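Enoyl-CoA hydratase/carnithine racemase (Thermus thermophilus JL-18, PDB 6SL9) is the isomerase PaaG of phenylacetic acid catabolism, a crotonase-family enzyme that probably forms oxepin-CoA from its epoxide isomer. Local coordinates at residues Pro97-Asn103 with Gly117-Ala123; Met111-Trp116 with Ser141-Leu147; Phe128-Arg134 with Leu159-Arg165. All coordinates share one frame; numbering follows the deposited sequence.

Contact 1 of 3, residues Pro97-Asn103 with Gly117-Ala123; sequences PLVVAVN and GDLRLAA
Val100 and Val102 of the strand 98-102 alternate with Leu119 and Leu121 of the strand 119-123 in a ladder that shows how parallel strands use up their backbone polar groups. Val100 N gives its hydrogen to Leu119 O at 3.0 Å, and Val100 O takes the hydrogen of Leu121 N almost in line, with an N-H...O angle of 173°. One step on, Val102 N reaches Leu121 O at 2.8 Å, while Val102 O accepts from Ala123 N. The intervening residues, Val99 and Ala101, turn their backbone groups the other way, to Leu52 and Leu54 of the strand 51-56.

The N-terminal end is closed differently. Leu98 O receives Asp118 N at 2.8 Å and, weakly, Leu119 N, whereas Leu98 N is met by a side chain: Asp118 OD2 lies 2.9 Å from Leu98 N, which approaches this oxygen on its anti side. Asp118 CG sits beside its own backbone N (chi1 -61°), a setting that brings the carboxylate back to the neighbouring strand. The same OD2 forms a salt bridge with Lys209, so the oxygen serves an amide and an ammonium together.

Arg120 leads its guanidinium away from the partner strand, and its NH1 binds Gly117 O in the guanidinium plane and Gln157 of the second subunit, while NE and NH2 bind Leu176 O and Gly175 O. Among the apolar groups, Val99 CG1 rests 3.7 Å from Leu121 CD1 on the face covered by the helix 186-197. On the other face Val100 CG2 lies against Gly117 CA at 3.5 Å, where a beta carbon on Gly117 would collide with it. Such neighbouring parallel strands, joined by a connection that carries the helix 109-115, belong to the central sheet of the crotonase fold.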
loop_
_atom_site.group_PDB
_atom_site.type_symbol
_atom_site.label_atom_id
_atom_site.label_comp_id
_atom_site.label_asym_id
_atom_site.label_seq_id
_atom_site.Cartn_x
_atom_site.Cartn_y
_atom_site.Cartn_z
ATOM N N PRO A 97 -4.169 7.934 21.404
ATOM C CA PRO A 97 -4.282 8.479 20.056
ATOM C C PRO A 97 -3.652 9.879 19.976
ATOM O O PRO A 97 -3.735 10.657 20.893
ATOM C CB PRO A 97 -5.783 8.564 19.835
ATOM C CG PRO A 97 -6.375 8.666 21.211
ATOM C CD PRO A 97 -5.479 7.771 22.045
ATOM N N LEU A 98 -3.079 10.157 18.814
ATOM C CA LEU A 98 -2.394 11.430 18.502
ATOM C C LEU A 98 -3.073 12.091 17.321
ATOM O O LEU A 98 -3.164 11.527 16.231
ATOM C CB LEU A 98 -0.917 11.154 18.197
ATOM C CG LEU A 98 -0.084 12.348 17.727
ATOM C CD1 LEU A 98 0.018 13.381 18.821
ATOM C CD2 LEU A 98 1.299 11.922 17.262
ATOM N N VAL A 99 -3.489 13.311 17.536
ATOM C CA VAL A 99 -3.989 14.177 16.458
ATOM C C VAL A 99 -2.863 15.138 16.131
ATOM O O VAL A 99 -2.233 15.688 17.037
ATOM C CB VAL A 99 -5.242 14.948 16.908
ATOM C CG1 VAL A 99 -5.709 15.916 15.858
ATOM C CG2 VAL A 99 -6.376 14.010 17.281
ATOM N N VAL A 100 -2.620 15.379 14.826
ATOM C CA VAL A 100 -1.651 16.430 14.395
ATOM C C VAL A 100 -2.430 17.525 13.686
ATOM O O VAL A 100 -3.255 17.189 12.819
ATOM C CB VAL A 100 -0.557 15.814 13.521
ATOM C CG1 VAL A 100 0.231 16.888 12.785
ATOM C CG2 VAL A 100 0.369 14.981 14.358
ATOM N N ALA A 101 -2.130 18.770 13.999
ATOM C CA ALA A 101 -2.717 19.960 13.357
ATOM C C ALA A 101 -1.580 20.683 12.639
ATOM O O ALA A 101 -0.742 21.339 13.267
ATOM C CB ALA A 101 -3.384 20.822 14.371
ATOM N N VAL A 102 -1.536 20.532 11.311
ATOM C CA VAL A 102 -0.469 21.108 10.470
ATOM C C VAL A 102 -0.845 22.553 10.099
ATOM O O VAL A 102 -1.678 22.777 9.231
ATOM C CB VAL A 102 -0.139 20.256 9.252
ATOM C CG1 VAL A 102 1.065 20.814 8.530
ATOM C CG2 VAL A 102 0.139 18.805 9.632
ATOM N N ASN A 103 -0.276 23.507 10.836
ATOM C CA ASN A 103 -0.625 24.928 10.753
ATOM C C ASN A 103 0.124 25.676 9.677
ATOM O O ASN A 103 -0.266 26.801 9.349
ATOM C CB ASN A 103 -0.406 25.586 12.110
ATOM C CG ASN A 103 1.021 25.434 12.570
ATOM O OD1 ASN A 103 1.460 24.316 12.866
ATOM N ND2 ASN A 103 1.767 26.544 12.550
ATOM N N GLY A 117 0.966 11.503 13.117
ATOM C CA GLY A 117 -0.357 11.591 13.718
ATOM C C GLY A 117 -1.225 10.431 13.290
ATOM O O GLY A 117 -1.154 10.017 12.138
ATOM N N ASP A 118 -2.090 9.923 14.158
ATOM C CA ASP A 118 -3.114 8.926 13.783
ATOM C C ASP A 118 -4.198 9.541 12.934
ATOM O O ASP A 118 -4.666 8.930 11.960
ATOM C CB ASP A 118 -3.729 8.320 15.018
ATOM C CG ASP A 118 -2.746 7.601 15.876
ATOM O OD1 ASP A 118 -1.990 6.767 15.347
ATOM O OD2 ASP A 118 -2.711 7.903 17.095
ATOM N N LEU A 119 -4.606 10.753 13.305
ATOM C CA LEU A 119 -5.538 11.587 12.542
ATOM C C LEU A 119 -4.882 12.933 12.349
ATOM O O LEU A 119 -4.319 13.495 13.303
ATOM C CB LEU A 119 -6.897 11.705 13.239
ATOM C CG LEU A 119 -7.647 10.364 13.308
ATOM C CD1 LEU A 119 -8.852 10.397 14.169
ATOM C CD2 LEU A 119 -8.034 9.884 11.935
ATOM N N ARG A 120 -4.920 13.419 11.112
ATOM C CA ARG A 120 -4.117 14.591 10.724
ATOM C C ARG A 120 -5.007 15.610 10.029
ATOM O O ARG A 120 -5.743 15.276 9.099
ATOM C CB ARG A 120 -3.013 14.100 9.796
ATOM C CG ARG A 120 -2.078 13.100 10.449
ATOM C CD ARG A 120 -1.005 12.534 9.543
ATOM N NE ARG A 120 -1.561 11.864 8.376
ATOM C CZ ARG A 120 -2.063 10.633 8.390
ATOM N NH1 ARG A 120 -1.972 9.881 9.479
ATOM N NH2 ARG A 120 -2.577 10.124 7.268
ATOM N N LEU A 121 -4.909 16.858 10.464
ATOM C CA LEU A 121 -5.635 17.993 9.874
ATOM C C LEU A 121 -4.616 19.012 9.412
ATOM O O LEU A 121 -3.537 19.147 10.009
ATOM C CB LEU A 121 -6.544 18.672 10.910
ATOM C CG LEU A 121 -7.677 17.870 11.502
ATOM C CD1 LEU A 121 -7.162 17.001 12.621
ATOM C CD2 LEU A 121 -8.745 18.767 12.061
ATOM N N ALA A 122 -4.955 19.735 8.356
ATOM C CA ALA A 122 -4.110 20.830 7.886
ATOM C C ALA A 122 -4.939 22.093 7.746
ATOM O O ALA A 122 -6.132 22.038 7.323
ATOM C CB ALA A 122 -3.538 20.503 6.533
ATOM N N ALA A 123 -4.327 23.239 8.030
ATOM C CA ALA A 123 -4.878 24.541 7.671
ATOM C C ALA A 123 -4.807 24.722 6.174
ATOM O O ALA A 123 -3.810 24.375 5.554
ATOM C CB ALA A 123 -4.094 25.648 8.319
#

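Contact 2 of 3, residues Met111-Trp116 with Ser141-Leu147; sequences MSLALW and SGLSFLL
A helix-to-helix junction of the crotonase fold brings Trp116, just beyond the helix 109-115, against Leu146 of the helix 143-151; the two short helical segments run 9.8 Å apart at 47°. Leu146 CD1 hangs over the five-membered part of the indole, 3.4 Å from its centroid and 13° off the ring normal, a CH-pi contact. Its other methyl, CD2, reaches the six-membered part at Trp116 CH2, 3.8 Å away. Trp116 CG stands beside the backbone N (chi1 -77°), and the indole so placed turns its N-H edge to the turn before the second helix. There NE1 makes a weak but straight bond, 3.3 Å long, to Ser141 O.

Gly142, the N-cap residue, passes the same indole edge; a beta carbon there would strike Trp116 CZ2 and crowd the preceding carbonyl. Farther along, Ser112 OG lies 3.3 Å from Leu143 CB, but its main hydrogen bond is with Asp140 O. Leu115 CD1 and Leu143 CD1 meet at 3.8 Å, while the extended Met111 side chain brings CE to Leu147 CD1, the two side chains crossing nearly at right angles.

Val88 and Leu91 of the helix 77-93 also touch the Trp116 side chain, and Leu213 of the helix 202-214 touches both Trp116 and Phe145. Leu143 and Leu147 face the helix 153-162, and Glu227 of the third subunit binds Gly142 N and Ser144 OG.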
loop_
_atom_site.group_PDB
_atom_site.type_symbol
_atom_site.label_atom_id
_atom_site.label_comp_id
_atom_site.label_asym_id
_atom_site.label_seq_id
_atom_site.Cartn_x
_atom_site.Cartn_y
_atom_site.Cartn_z
ATOM N N MET A 111 7.885 17.196 8.074
ATOM C CA MET A 111 6.883 16.373 7.373
ATOM C C MET A 111 6.846 14.979 8.018
ATOM O O MET A 111 5.755 14.463 8.277
ATOM C CB MET A 111 7.194 16.292 5.885
ATOM C CG MET A 111 6.258 15.421 5.132
ATOM S SD MET A 111 6.457 15.690 3.363
ATOM C CE MET A 111 5.287 14.507 2.697
ATOM N N SER A 112 8.006 14.374 8.281
ATOM C CA SER A 112 8.045 13.074 8.974
ATOM C C SER A 112 7.228 13.109 10.254
ATOM O O SER A 112 6.361 12.235 10.470
ATOM C CB SER A 112 9.482 12.638 9.271
ATOM O OG SER A 112 10.333 12.708 8.120
ATOM N N LEU A 113 7.471 14.118 11.100
ATOM C CA LEU A 113 6.811 14.193 12.413
ATOM C C LEU A 113 5.303 14.347 12.227
ATOM O O LEU A 113 4.507 13.712 12.891
ATOM C CB LEU A 113 7.424 15.352 13.235
ATOM C CG LEU A 113 8.834 15.109 13.796
ATOM C CD1 LEU A 113 9.315 16.307 14.614
ATOM C CD2 LEU A 113 8.914 13.892 14.717
ATOM N N ALA A 114 4.878 15.210 11.277
ATOM C CA ALA A 114 3.444 15.476 11.078
ATOM C C ALA A 114 2.745 14.169 10.698
ATOM O O ALA A 114 1.595 13.911 11.112
ATOM C CB ALA A 114 3.266 16.499 9.994
ATOM N N LEU A 115 3.398 13.330 9.919
ATOM C CA LEU A 115 2.749 12.133 9.351
ATOM C C LEU A 115 2.618 11.024 10.377
ATOM O O LEU A 115 1.894 10.068 10.131
ATOM C CB LEU A 115 3.471 11.656 8.098
ATOM C CG LEU A 115 3.415 12.626 6.906
ATOM C CD1 LEU A 115 4.083 12.041 5.710
ATOM C CD2 LEU A 115 2.002 13.107 6.570
ATOM N N TRP A 116 3.217 11.168 11.553
ATOM C CA TRP A 116 3.020 10.206 12.656
ATOM C C TRP A 116 1.695 10.405 13.374
ATOM O O TRP A 116 1.330 9.542 14.149
ATOM C CB TRP A 116 4.190 10.230 13.649
ATOM C CG TRP A 116 5.392 9.500 13.144
ATOM C CD1 TRP A 116 6.551 10.012 12.627
ATOM C CD2 TRP A 116 5.432 8.088 12.936
ATOM N NE1 TRP A 116 7.317 8.987 12.150
ATOM C CE2 TRP A 116 6.660 7.798 12.319
ATOM C CE3 TRP A 116 4.538 7.051 13.220
ATOM C CZ2 TRP A 116 6.998 6.495 11.949
ATOM C CZ3 TRP A 116 4.881 5.759 12.858
ATOM C CH2 TRP A 116 6.091 5.503 12.232
ATOM N N SER A 141 13.733 9.884 9.764
ATOM C CA SER A 141 12.741 10.056 10.827
ATOM C C SER A 141 11.455 9.295 10.497
ATOM O O SER A 141 10.333 9.706 10.933
ATOM C CB SER A 141 12.504 11.537 11.103
ATOM O OG SER A 141 13.714 12.226 11.279
ATOM N N GLY A 142 11.580 8.164 9.825
ATOM C CA GLY A 142 10.470 7.308 9.482
ATOM C C GLY A 142 9.735 7.690 8.203
ATOM O O GLY A 142 8.769 6.979 7.879
ATOM N N LEU A 143 10.190 8.725 7.493
ATOM C CA LEU A 143 9.418 9.133 6.299
ATOM C C LEU A 143 9.493 8.012 5.254
ATOM O O LEU A 143 8.513 7.858 4.476
ATOM C CB LEU A 143 9.970 10.435 5.751
ATOM C CG LEU A 143 9.169 11.032 4.572
ATOM C CD1 LEU A 143 7.744 11.310 4.986
ATOM C CD2 LEU A 143 9.872 12.290 4.108
ATOM N N SER A 144 10.603 7.253 5.157
ATOM C CA SER A 144 10.663 6.200 4.126
ATOM C C SER A 144 9.688 5.046 4.450
ATOM O O SER A 144 9.337 4.316 3.530
ATOM C CB SER A 144 12.056 5.679 3.928
ATOM O OG SER A 144 12.486 4.823 4.964
ATOM N N PHE A 145 9.341 4.891 5.703
ATOM C CA PHE A 145 8.362 3.892 6.191
ATOM C C PHE A 145 6.974 4.429 5.923
ATOM O O PHE A 145 6.146 3.744 5.301
ATOM C CB PHE A 145 8.706 3.623 7.639
ATOM C CG PHE A 145 7.761 2.664 8.328
ATOM C CD1 PHE A 145 6.618 3.131 8.951
ATOM C CD2 PHE A 145 8.040 1.315 8.454
ATOM C CE1 PHE A 145 5.726 2.273 9.547
ATOM C CE2 PHE A 145 7.187 0.444 9.146
ATOM C CZ PHE A 145 6.019 0.930 9.700
ATOM N N LEU A 146 6.683 5.611 6.437
ATOM C CA LEU A 146 5.314 6.119 6.388
ATOM C C LEU A 146 4.851 6.506 5.009
ATOM O O LEU A 146 3.702 6.231 4.660
ATOM C CB LEU A 146 5.204 7.357 7.294
ATOM C CG LEU A 146 5.114 7.134 8.796
ATOM C CD1 LEU A 146 5.022 8.491 9.451
ATOM C CD2 LEU A 146 3.899 6.296 9.170
ATOM N N LEU A 147 5.686 7.171 4.218
ATOM C CA LEU A 147 5.130 7.775 2.995
ATOM C C LEU A 147 4.568 6.757 2.018
ATOM O O LEU A 147 3.433 6.976 1.585
ATOM C CB LEU A 147 6.157 8.705 2.372
ATOM C CG LEU A 147 5.605 9.590 1.265
ATOM C CD1 LEU A 147 4.546 10.518 1.802
ATOM C CD2 LEU A 147 6.742 10.411 0.688
#

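Contact 3 of 3, residues Phe128-Arg134 with Leu159-Arg165; sequences FTTAFVR and LLLLSPR
Thr130 and Ser163 form the close-fitting centre of this contact, where a turn after the strand 127-129 meets the end of the helix 153-162. Thr130 OG1 donates to Leu159 O at 2.7 Å, from 33° outside the carbonyl plane. That hydroxyl lies between the backbone N and the carbonyl carbon (chi1 62°), which leaves CG2 directed at Leu160 CD2, 3.8 Å away. From the other segment, Ser163 OG accepts the hydrogen of Ala131 N at 2.9 Å; Ser163 has left the helix with positive phi. Val133 CG1 fits against Leu160 O at 3.4 Å and against Ser163 CB.

Two waters complete the seam. Water 1 accepts from Thr130 N and donates to Leu159 O and Pro164 O; water 2 accepts from Val133 N and donates to Leu160 O and to Thr130 OG1, 2.9 Å away. A valine in place of Thr130 would lack the hydroxyl, so that Leu159 O would probably depend more on water 1 and water 2 would be less firmly held.

The outer side is looser. Exposed Arg134 extends its chain past Ser163, with NH2 bound only weakly to Ser163 O (2.8 Å, at a bent 121°), Ser163 OG and Thr129 CG2 over the same face of the guanidinium, and water 3 at its edge linking NE to Leu162 O. Nearby, Arg165 lays CB 3.7 Å from Thr129 OG1 and sends its charged end away. Polar atoms therefore do much of the joining here: hydroxyls and waters fasten the turn to the helix end, and backbone pairing of Phe128 with Leu166 takes over just beyond.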
loop_
_atom_site.group_PDB
_atom_site.type_symbol
_atom_site.label_atom_id
_atom_site.label_comp_id
_atom_site.label_asym_id
_atom_site.label_seq_id
_atom_site.Cartn_x
_atom_site.Cartn_y
_atom_site.Cartn_z
ATOM N N PHE A 128 3.304 20.684 2.447
ATOM C CA PHE A 128 4.162 19.533 2.748
ATOM C C PHE A 128 5.224 19.409 1.669
ATOM O O PHE A 128 4.877 19.377 0.467
ATOM C CB PHE A 128 3.342 18.228 2.758
ATOM C CG PHE A 128 2.285 18.187 3.828
ATOM C CD1 PHE A 128 1.073 18.837 3.658
ATOM C CD2 PHE A 128 2.539 17.539 5.022
ATOM C CE1 PHE A 128 0.143 18.851 4.684
ATOM C CE2 PHE A 128 1.576 17.514 6.024
ATOM C CZ PHE A 128 0.388 18.169 5.835
ATOM N N THR A 129 6.478 19.298 2.065
ATOM C CA THR A 129 7.576 19.134 1.080
ATOM C C THR A 129 8.553 18.100 1.671
ATOM O O THR A 129 9.017 18.295 2.781
ATOM C CB THR A 129 8.230 20.489 0.790
ATOM O OG1 THR A 129 7.307 21.541 0.481
ATOM C CG2 THR A 129 9.150 20.240 -0.383
ATOM N N THR A 130 8.869 17.063 0.929
ATOM C CA THR A 130 9.773 16.058 1.511
ATOM C C THR A 130 11.134 16.677 1.793
ATOM O O THR A 130 11.731 16.356 2.823
ATOM C CB THR A 130 9.847 14.797 0.636
ATOM O OG1 THR A 130 10.396 15.182 -0.647
ATOM C CG2 THR A 130 8.516 14.083 0.500
ATOM N N ALA A 131 11.653 17.511 0.900
ATOM C CA ALA A 131 12.814 18.406 1.094
ATOM C C ALA A 131 14.188 17.748 1.144
ATOM O O ALA A 131 15.148 18.379 0.680
ATOM C CB ALA A 131 12.627 19.267 2.343
ATOM N N PHE A 132 14.312 16.559 1.722
ATOM C CA PHE A 132 15.637 15.937 1.943
ATOM C C PHE A 132 16.460 15.936 0.651
ATOM O O PHE A 132 17.685 16.241 0.704
ATOM C CB PHE A 132 15.481 14.492 2.437
ATOM C CG PHE A 132 14.939 14.419 3.844
ATOM C CD1 PHE A 132 15.787 14.552 4.907
ATOM C CD2 PHE A 132 13.602 14.112 4.093
ATOM C CE1 PHE A 132 15.335 14.428 6.191
ATOM C CE2 PHE A 132 13.146 13.966 5.402
ATOM C CZ PHE A 132 14.021 14.137 6.420
ATOM N N VAL A 133 15.868 15.573 -0.468
ATOM C CA VAL A 133 16.633 15.417 -1.723
ATOM C C VAL A 133 17.246 16.748 -2.166
ATOM O O VAL A 133 18.265 16.733 -2.869
ATOM C CB VAL A 133 15.778 14.781 -2.831
ATOM C CG1 VAL A 133 14.768 15.747 -3.407
ATOM C CG2 VAL A 133 16.588 14.209 -3.926
ATOM N N ARG A 134 16.642 17.886 -1.773
ATOM C CA ARG A 134 17.137 19.192 -2.211
ATOM C C ARG A 134 18.467 19.524 -1.573
ATOM O O ARG A 134 19.206 20.327 -2.117
ATOM C CB ARG A 134 16.134 20.287 -1.908
ATOM C CG ARG A 134 14.806 20.153 -2.631
ATOM C CD ARG A 134 13.947 21.353 -2.390
ATOM N NE ARG A 134 12.648 21.306 -3.066
ATOM C CZ ARG A 134 11.626 22.153 -2.761
ATOM N NH1 ARG A 134 11.743 23.020 -1.771
ATOM N NH2 ARG A 134 10.493 22.150 -3.426
ATOM N N LEU A 159 7.105 12.213 -4.875
ATOM C CA LEU A 159 7.235 13.185 -3.785
ATOM C C LEU A 159 8.668 13.188 -3.281
ATOM O O LEU A 159 9.142 14.249 -2.892
ATOM C CB LEU A 159 6.258 12.873 -2.660
ATOM C CG LEU A 159 4.863 13.448 -2.824
ATOM C CD1 LEU A 159 4.234 13.647 -4.180
ATOM C CD2 LEU A 159 3.978 12.879 -1.757
ATOM N N LEU A 160 9.293 12.029 -3.166
ATOM C CA LEU A 160 10.644 11.969 -2.613
ATOM C C LEU A 160 11.707 12.388 -3.622
ATOM O O LEU A 160 12.666 13.117 -3.246
ATOM C CB LEU A 160 10.917 10.549 -2.089
ATOM C CG LEU A 160 10.149 10.186 -0.841
ATOM C CD1 LEU A 160 10.230 8.694 -0.635
ATOM C CD2 LEU A 160 10.677 10.926 0.387
ATOM N N LEU A 161 11.604 11.936 -4.854
ATOM C CA LEU A 161 12.668 12.178 -5.840
ATOM C C LEU A 161 12.595 13.601 -6.378
ATOM O O LEU A 161 13.680 14.192 -6.601
ATOM C CB LEU A 161 12.615 11.133 -6.955
ATOM C CG LEU A 161 12.845 9.680 -6.503
ATOM C CD1 LEU A 161 12.578 8.742 -7.669
ATOM C CD2 LEU A 161 14.222 9.440 -5.909
ATOM N N LEU A 162 11.405 14.166 -6.534
ATOM C CA LEU A 162 11.295 15.508 -7.097
ATOM C C LEU A 162 11.029 16.579 -6.034
ATOM O O LEU A 162 11.119 17.742 -6.362
ATOM C CB LEU A 162 10.191 15.502 -8.153
ATOM C CG LEU A 162 10.436 14.558 -9.331
ATOM C CD1 LEU A 162 9.302 14.650 -10.333
ATOM C CD2 LEU A 162 11.794 14.840 -9.979
ATOM N N SER A 163 10.623 16.205 -4.821
ATOM C CA SER A 163 10.346 17.155 -3.717
ATOM C C SER A 163 9.478 18.335 -4.151
ATOM O O SER A 163 9.816 19.470 -3.848
ATOM C CB SER A 163 11.634 17.606 -3.055
ATOM O OG SER A 163 11.407 18.334 -1.871
ATOM N N PRO A 164 8.314 18.109 -4.773
ATOM C CA PRO A 164 7.365 19.187 -4.980
ATOM C C PRO A 164 6.830 19.692 -3.644
ATOM O O PRO A 164 6.797 18.970 -2.646
ATOM C CB PRO A 164 6.251 18.513 -5.787
ATOM C CG PRO A 164 6.287 17.094 -5.314
ATOM C CD PRO A 164 7.758 16.804 -5.189
ATOM N N ARG A 165 6.366 20.921 -3.652
ATOM C CA ARG A 165 5.622 21.491 -2.526
ATOM C C ARG A 165 4.169 21.154 -2.758
ATOM O O ARG A 165 3.614 21.515 -3.781
ATOM C CB ARG A 165 5.762 23.011 -2.514
ATOM C CG ARG A 165 4.849 23.668 -1.480
ATOM C CD ARG A 165 4.759 25.136 -1.802
ATOM N NE ARG A 165 3.964 25.844 -0.817
ATOM C CZ ARG A 165 2.633 25.963 -0.801
ATOM N NH1 ARG A 165 2.052 26.696 0.142
ATOM N NH2 ARG A 165 1.876 25.318 -1.675
HETATM O O HOH W 1 7.434 16.527 -1.584
HETATM O O HOH W 2 13.156 14.335 -0.586
HETATM O O HOH W 3 12.488 20.092 -5.370
#

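How the contacts relate
Followed from the N terminus, the chain first lays down 97-103, then passes through the helix 109-115 and returns as 117-123, which closes contact 1. The helical partner of contact 2, 111-116, lies within that loop but finds 141-147 only later, so contacts 1 and 2 cross; Arg120 CD packs on Ala114 O where they meet. Contact 3 begins at 128-134, after contact 1 has closed, and ends at 159-165, beyond 141-147, so it crosses contact 2 as well. Met111 touches Thr129 and Thr130, and Leu147 touches Leu160. Together the three tie the central sheet, through two successive helices, to the small sheet and the helix 153-162.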